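Local atomic coordinates of ribokinase (Arabidopsis thaliana, PDB entry 6ILS), a protein that phosphorylates D-ribose at O-5 with ATP in the presence of magnesium, yielding D-ribose 5-phosphate for nucleotide and amino-acid synthesis or the pentose phosphate pathway. Residues M1-I15 and Y54-H67. Residues are numbered along the deposited sequence; the frame is centred on the assembly and turned at random.
Sequences MAPPLVVVGSANADI and YPTYFVGRLGEDAH. With RIB (alpha-D-ribofuranose), chain F.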
loop_
_atom_site.group_PDB
_atom_site.type_symbol
_atom_site.label_atom_id
_atom_site.label_comp_id
_atom_site.label_asym_id
_atom_site.label_seq_id
_atom_site.Cartn_x
_atom_site.Cartn_y
_atom_site.Cartn_z
ATOM N N MET B 1 -29.300 -23.423 -5.522
ATOM C CA MET B 1 -28.522 -22.329 -6.098
ATOM C C MET B 1 -28.570 -22.332 -7.629
ATOM O O MET B 1 -28.263 -23.338 -8.279
ATOM C CB MET B 1 -27.058 -22.392 -5.627
ATOM C CG MET B 1 -26.260 -21.123 -5.916
ATOM S SD MET B 1 -24.455 -21.286 -5.852
ATOM C CE MET B 1 -24.229 -22.011 -4.227
ATOM N N ALA B 2 -28.962 -21.194 -8.192
ATOM C CA ALA B 2 -28.907 -20.982 -9.634
ATOM C C ALA B 2 -27.469 -21.132 -10.127
ATOM O O ALA B 2 -26.517 -20.938 -9.353
ATOM C CB ALA B 2 -29.457 -19.611 -9.983
ATOM N N PRO B 3 -27.289 -21.506 -11.403
ATOM C CA PRO B 3 -25.912 -21.587 -11.893
ATOM C C PRO B 3 -25.223 -20.234 -11.749
ATOM O O PRO B 3 -25.695 -19.231 -12.274
ATOM C CB PRO B 3 -26.073 -22.009 -13.365
ATOM C CG PRO B 3 -27.527 -21.788 -13.686
ATOM C CD PRO B 3 -28.261 -21.984 -12.402
ATOM N N PRO B 4 -24.120 -20.213 -11.000
ATOM C CA PRO B 4 -23.569 -18.953 -10.511
ATOM C C PRO B 4 -22.830 -18.139 -11.544
ATOM O O PRO B 4 -22.333 -18.668 -12.551
ATOM C CB PRO B 4 -22.591 -19.410 -9.421
ATOM C CG PRO B 4 -22.151 -20.763 -9.884
ATOM C CD PRO B 4 -23.389 -21.380 -10.478
ATOM N N LEU B 5 -22.755 -16.837 -11.271
ATOM C CA LEU B 5 -21.785 -15.982 -11.944
ATOM C C LEU B 5 -20.410 -16.347 -11.428
ATOM O O LEU B 5 -20.141 -16.272 -10.219
ATOM C CB LEU B 5 -22.069 -14.494 -11.695
ATOM C CG LEU B 5 -20.912 -13.522 -11.980
ATOM C CD1 LEU B 5 -20.609 -13.471 -13.468
ATOM C CD2 LEU B 5 -21.241 -12.118 -11.457
ATOM N N VAL B 6 -19.529 -16.754 -12.334
ATOM C CA VAL B 6 -18.159 -17.054 -11.930
ATOM C C VAL B 6 -17.170 -16.098 -12.568
ATOM O O VAL B 6 -17.049 -16.010 -13.788
ATOM C CB VAL B 6 -17.775 -18.496 -12.273
ATOM C CG1 VAL B 6 -16.313 -18.744 -11.890
ATOM C CG2 VAL B 6 -18.697 -19.441 -11.555
ATOM N N VAL B 7 -16.486 -15.343 -11.713
ATOM C CA VAL B 7 -15.509 -14.361 -12.135
ATOM C C VAL B 7 -14.124 -14.918 -11.886
ATOM O O VAL B 7 -13.764 -15.226 -10.743
ATOM C CB VAL B 7 -15.671 -13.014 -11.363
ATOM C CG1 VAL B 7 -14.679 -11.981 -11.875
ATOM C CG2 VAL B 7 -17.127 -12.503 -11.470
ATOM N N VAL B 8 -13.353 -15.067 -12.953
ATOM C CA VAL B 8 -11.973 -15.469 -12.821
ATOM C C VAL B 8 -11.129 -14.274 -13.179
ATOM O O VAL B 8 -11.212 -13.743 -14.289
ATOM C CB VAL B 8 -11.628 -16.673 -13.726
ATOM C CG1 VAL B 8 -10.177 -17.120 -13.458
ATOM C CG2 VAL B 8 -12.610 -17.820 -13.467
ATOM N N GLY B 9 -10.319 -13.799 -12.242
ATOM C CA GLY B 9 -9.540 -12.636 -12.569
ATOM C C GLY B 9 -8.766 -12.072 -11.406
ATOM O O GLY B 9 -8.392 -12.799 -10.478
ATOM N N SER B 10 -8.563 -10.760 -11.457
ATOM C CA SER B 10 -7.630 -10.056 -10.578
ATOM C C SER B 10 -8.224 -9.484 -9.297
ATOM O O SER B 10 -9.390 -9.110 -9.249
ATOM C CB SER B 10 -7.006 -8.910 -11.332
ATOM O OG SER B 10 -8.030 -8.040 -11.815
ATOM N N ALA B 11 -7.373 -9.368 -8.284
ATOM C CA ALA B 11 -7.693 -8.665 -7.052
ATOM C C ALA B 11 -6.507 -7.772 -6.712
ATOM O O ALA B 11 -5.387 -8.245 -6.668
ATOM C CB ALA B 11 -7.990 -9.647 -5.913
ATOM N N ASN B 12 -6.764 -6.475 -6.525
ATOM C CA ASN B 12 -5.743 -5.475 -6.219
ATOM C C ASN B 12 -6.076 -4.700 -4.964
ATOM O O ASN B 12 -7.237 -4.379 -4.735
ATOM C CB ASN B 12 -5.605 -4.436 -7.349
ATOM C CG ASN B 12 -5.024 -5.003 -8.613
ATOM O OD1 ASN B 12 -4.211 -5.926 -8.583
ATOM N ND2 ASN B 12 -5.413 -4.420 -9.748
ATOM N N ALA B 13 -5.063 -4.357 -4.177
ATOM C CA ALA B 13 -5.239 -3.262 -3.233
ATOM C C ALA B 13 -4.929 -1.987 -4.010
ATOM O O ALA B 13 -3.872 -1.869 -4.613
ATOM C CB ALA B 13 -4.322 -3.412 -2.024
ATOM N N ASP B 14 -5.869 -1.056 -4.012
ATOM C CA ASP B 14 -5.700 0.197 -4.729
ATOM C C ASP B 14 -5.160 1.265 -3.781
ATOM O O ASP B 14 -5.862 1.674 -2.865
ATOM C CB ASP B 14 -7.031 0.634 -5.340
ATOM C CG ASP B 14 -7.445 -0.233 -6.537
ATOM O OD1 ASP B 14 -6.549 -0.832 -7.179
ATOM O OD2 ASP B 14 -8.658 -0.284 -6.841
ATOM N N ILE B 15 -3.914 1.680 -4.003
ATOM C CA ILE B 15 -3.248 2.662 -3.147
ATOM C C ILE B 15 -3.329 4.061 -3.768
ATOM O O ILE B 15 -2.526 4.412 -4.628
ATOM C CB ILE B 15 -1.767 2.332 -2.915
ATOM C CG1 ILE B 15 -1.553 0.851 -2.565
ATOM C CG2 ILE B 15 -1.205 3.220 -1.809
ATOM C CD1 ILE B 15 -1.977 0.494 -1.198
ATOM N N TYR B 54 -26.984 -12.092 -7.046
ATOM C CA TYR B 54 -26.863 -13.300 -7.888
ATOM C C TYR B 54 -25.716 -14.138 -7.321
ATOM O O TYR B 54 -24.735 -13.543 -6.990
ATOM C CB TYR B 54 -26.627 -12.994 -9.360
ATOM C CG TYR B 54 -26.933 -14.196 -10.207
ATOM C CD1 TYR B 54 -28.231 -14.489 -10.568
ATOM C CD2 TYR B 54 -25.941 -15.075 -10.576
ATOM C CE1 TYR B 54 -28.530 -15.610 -11.311
ATOM C CE2 TYR B 54 -26.223 -16.201 -11.314
ATOM C CZ TYR B 54 -27.521 -16.474 -11.676
ATOM O OH TYR B 54 -27.799 -17.576 -12.410
ATOM N N PRO B 55 -25.874 -15.465 -7.153
ATOM C CA PRO B 55 -24.836 -16.323 -6.602
ATOM C C PRO B 55 -23.541 -16.071 -7.375
ATOM O O PRO B 55 -23.532 -16.329 -8.506
ATOM C CB PRO B 55 -25.308 -17.743 -6.921
ATOM C CG PRO B 55 -26.782 -17.621 -7.075
ATOM C CD PRO B 55 -27.061 -16.211 -7.518
ATOM N N THR B 56 -22.500 -15.635 -6.679
ATOM C CA THR B 56 -21.271 -15.217 -7.358
ATOM C C THR B 56 -20.017 -15.804 -6.708
ATOM O O THR B 56 -19.837 -15.693 -5.490
ATOM C CB THR B 56 -21.156 -13.677 -7.367
ATOM O OG1 THR B 56 -22.268 -13.120 -8.081
ATOM C CG2 THR B 56 -19.865 -13.232 -8.038
ATOM N N TYR B 57 -19.166 -16.429 -7.519
ATOM C CA TYR B 57 -17.883 -16.961 -7.093
ATOM C C TYR B 57 -16.761 -16.125 -7.690
ATOM O O TYR B 57 -16.834 -15.728 -8.853
ATOM C CB TYR B 57 -17.704 -18.421 -7.558
ATOM C CG TYR B 57 -18.527 -19.400 -6.777
ATOM C CD1 TYR B 57 -19.894 -19.506 -6.992
ATOM C CD2 TYR B 57 -17.949 -20.205 -5.808
ATOM C CE1 TYR B 57 -20.663 -20.384 -6.266
ATOM C CE2 TYR B 57 -18.715 -21.092 -5.073
ATOM C CZ TYR B 57 -20.066 -21.179 -5.310
ATOM O OH TYR B 57 -20.837 -22.055 -4.589
ATOM N N PHE B 58 -15.713 -15.888 -6.910
ATOM C CA PHE B 58 -14.515 -15.249 -7.422
ATOM C C PHE B 58 -13.388 -16.267 -7.401
ATOM O O PHE B 58 -13.088 -16.845 -6.352
ATOM C CB PHE B 58 -14.141 -14.007 -6.589
ATOM C CG PHE B 58 -12.815 -13.396 -6.972
ATOM C CD1 PHE B 58 -12.594 -12.946 -8.269
ATOM C CD2 PHE B 58 -11.809 -13.253 -6.042
ATOM C CE1 PHE B 58 -11.391 -12.387 -8.651
ATOM C CE2 PHE B 58 -10.589 -12.684 -6.405
ATOM C CZ PHE B 58 -10.379 -12.237 -7.714
ATOM N N VAL B 59 -12.791 -16.499 -8.566
ATOM C CA VAL B 59 -11.611 -17.344 -8.682
ATOM C C VAL B 59 -10.382 -16.475 -8.906
ATOM O O VAL B 59 -10.254 -15.769 -9.920
ATOM C CB VAL B 59 -11.747 -18.358 -9.836
ATOM C CG1 VAL B 59 -10.480 -19.235 -9.931
ATOM C CG2 VAL B 59 -13.000 -19.183 -9.659
ATOM N N GLY B 60 -9.462 -16.499 -7.952
ATOM C CA GLY B 60 -8.357 -15.579 -8.018
ATOM C C GLY B 60 -7.234 -16.020 -7.100
ATOM O O GLY B 60 -7.395 -16.976 -6.348
ATOM N N ARG B 61 -6.121 -15.298 -7.165
ATOM C CA ARG B 61 -4.915 -15.605 -6.388
ATOM C C ARG B 61 -4.499 -14.406 -5.567
ATOM O O ARG B 61 -4.348 -13.307 -6.105
ATOM C CB ARG B 61 -3.761 -16.009 -7.305
ATOM C CG ARG B 61 -3.984 -17.322 -8.027
ATOM C CD ARG B 61 -4.193 -18.426 -7.020
ATOM N NE ARG B 61 -4.373 -19.727 -7.650
ATOM C CZ ARG B 61 -5.559 -20.252 -7.926
ATOM N NH1 ARG B 61 -6.673 -19.576 -7.646
ATOM N NH2 ARG B 61 -5.634 -21.453 -8.490
ATOM N N LEU B 62 -4.293 -14.635 -4.271
ATOM C CA LEU B 62 -3.885 -13.592 -3.343
ATOM C C LEU B 62 -2.559 -13.946 -2.697
ATOM O O LEU B 62 -2.201 -15.118 -2.647
ATOM C CB LEU B 62 -4.934 -13.404 -2.246
ATOM C CG LEU B 62 -6.328 -13.011 -2.712
ATOM C CD1 LEU B 62 -7.235 -12.878 -1.503
ATOM C CD2 LEU B 62 -6.225 -11.701 -3.465
ATOM N N GLY B 63 -1.836 -12.944 -2.203
ATOM C CA GLY B 63 -0.705 -13.208 -1.321
ATOM C C GLY B 63 -1.223 -13.406 0.090
ATOM O O GLY B 63 -2.333 -12.994 0.410
ATOM N N GLU B 64 -0.435 -14.057 0.942
ATOM C CA GLU B 64 -0.811 -14.193 2.342
ATOM C C GLU B 64 -0.288 -12.962 3.068
ATOM O O GLU B 64 0.737 -13.024 3.752
ATOM C CB GLU B 64 -0.244 -15.485 2.953
ATOM C CG GLU B 64 -0.901 -16.767 2.427
ATOM C CD GLU B 64 -0.076 -18.025 2.695
ATOM O OE1 GLU B 64 0.862 -17.959 3.512
ATOM O OE2 GLU B 64 -0.366 -19.078 2.081
ATOM N N ASP B 65 -0.976 -11.837 2.884
ATOM C CA ASP B 65 -0.525 -10.556 3.421
ATOM C C ASP B 65 -1.717 -9.680 3.784
ATOM O O ASP B 65 -2.862 -10.100 3.663
ATOM C CB ASP B 65 0.403 -9.832 2.426
ATOM C CG ASP B 65 -0.182 -9.743 1.002
ATOM O OD1 ASP B 65 -1.418 -9.732 0.857
ATOM O OD2 ASP B 65 0.616 -9.681 0.040
ATOM N N ALA B 66 -1.443 -8.461 4.242
ATOM C CA ALA B 66 -2.497 -7.570 4.705
ATOM C C ALA B 66 -3.419 -7.118 3.561
ATOM O O ALA B 66 -4.626 -6.972 3.752
ATOM C CB ALA B 66 -1.880 -6.346 5.413
ATOM N N HIS B 67 -2.839 -6.889 2.387
ATOM C CA HIS B 67 -3.621 -6.539 1.192
ATOM C C HIS B 67 -4.568 -7.680 0.794
ATOM O O HIS B 67 -5.715 -7.445 0.376
ATOM C CB HIS B 67 -2.700 -6.213 0.023
ATOM C CG HIS B 67 -2.003 -4.892 0.140
ATOM N ND1 HIS B 67 -0.863 -4.594 -0.575
ATOM C CD2 HIS B 67 -2.293 -3.783 0.863
ATOM C CE1 HIS B 67 -0.472 -3.365 -0.290
ATOM N NE2 HIS B 67 -1.327 -2.846 0.572
HETATM O O5 RIB F . -11.507 -1.067 -12.976
HETATM C C5 RIB F . -10.988 -0.706 -11.724
HETATM C C4 RIB F . -9.843 -1.441 -11.442
HETATM O O4 RIB F . -8.805 -1.353 -12.533
HETATM C C3 RIB F . -9.148 -0.704 -10.217
HETATM O O3 RIB F . -9.761 -1.242 -8.947
HETATM C C2 RIB F . -7.910 -0.849 -10.370
HETATM O O2 RIB F . -7.294 -1.745 -9.361
HETATM C C1 RIB F . -7.658 -1.433 -11.912
HETATM O O1 RIB F . -7.226 -2.743 -11.862
HETATM O O HOH W 1 -5.975 -13.248 -9.080
HETATM O O HOH W 2 -3.742 -10.609 -5.975
#
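Strands 5-8 and 56-63 pair as parallel neighbours, their axes 4.7 Å apart and 14° from parallel, through a ladder of five backbone hydrogen bonds, the first Leu5 N to Pro55 O and the last Gly9 N to Val59 O. Beyond Gly9 the two chain segments diverge, and two waters carry the link: one joins Gly9 O to Arg61 N, the other Ala11 O to Arg61 O. On one face of the sheet Val8 CG2 lies alongside Val59 CB at 3.8 Å, and Pro4 CB meets the edge of the Tyr57 ring. Met1 SD lies at that ring's edge in a Met-aromatic contact, 5.2 Å from the centroid, while the bend at chi3 turns CE to the Tyr57 hydroxyl. Tyr54, its CG anti to the backbone N (chi1 -162°), reaches past Leu5 N to the loop ahead of the strand, where its hydroxyl donates to Pro3 O at 2.7 Å, tilted 29° from the carbonyl plane. A phenylalanine in its place would probably leave Pro3 O without this donor and the N-terminal loop less firmly held. On the opposite face Phe58 reaches past Val7 to Ala11 CB, 4.0 Å from its CZ. Farther on, Ala13 CB sits over the His67 ring, 3.7 Å from the centroid, in a CH-pi contact; His67 NE2 hydrogen-bonds its counterpart in the second subunit. This pairing belongs to the central sheet of the PfkB fold, and strand 5-8 runs through Gly9-Ala11 into strand 12-18 of the second sheet, where Asp14 OD1 and OD2 accept hydrogen bonds from ribose O2 and O3. A backbone-bonded, apolar strand pair thus gives way to water bridges and then to the carboxylate holding two ribose hydroxyls.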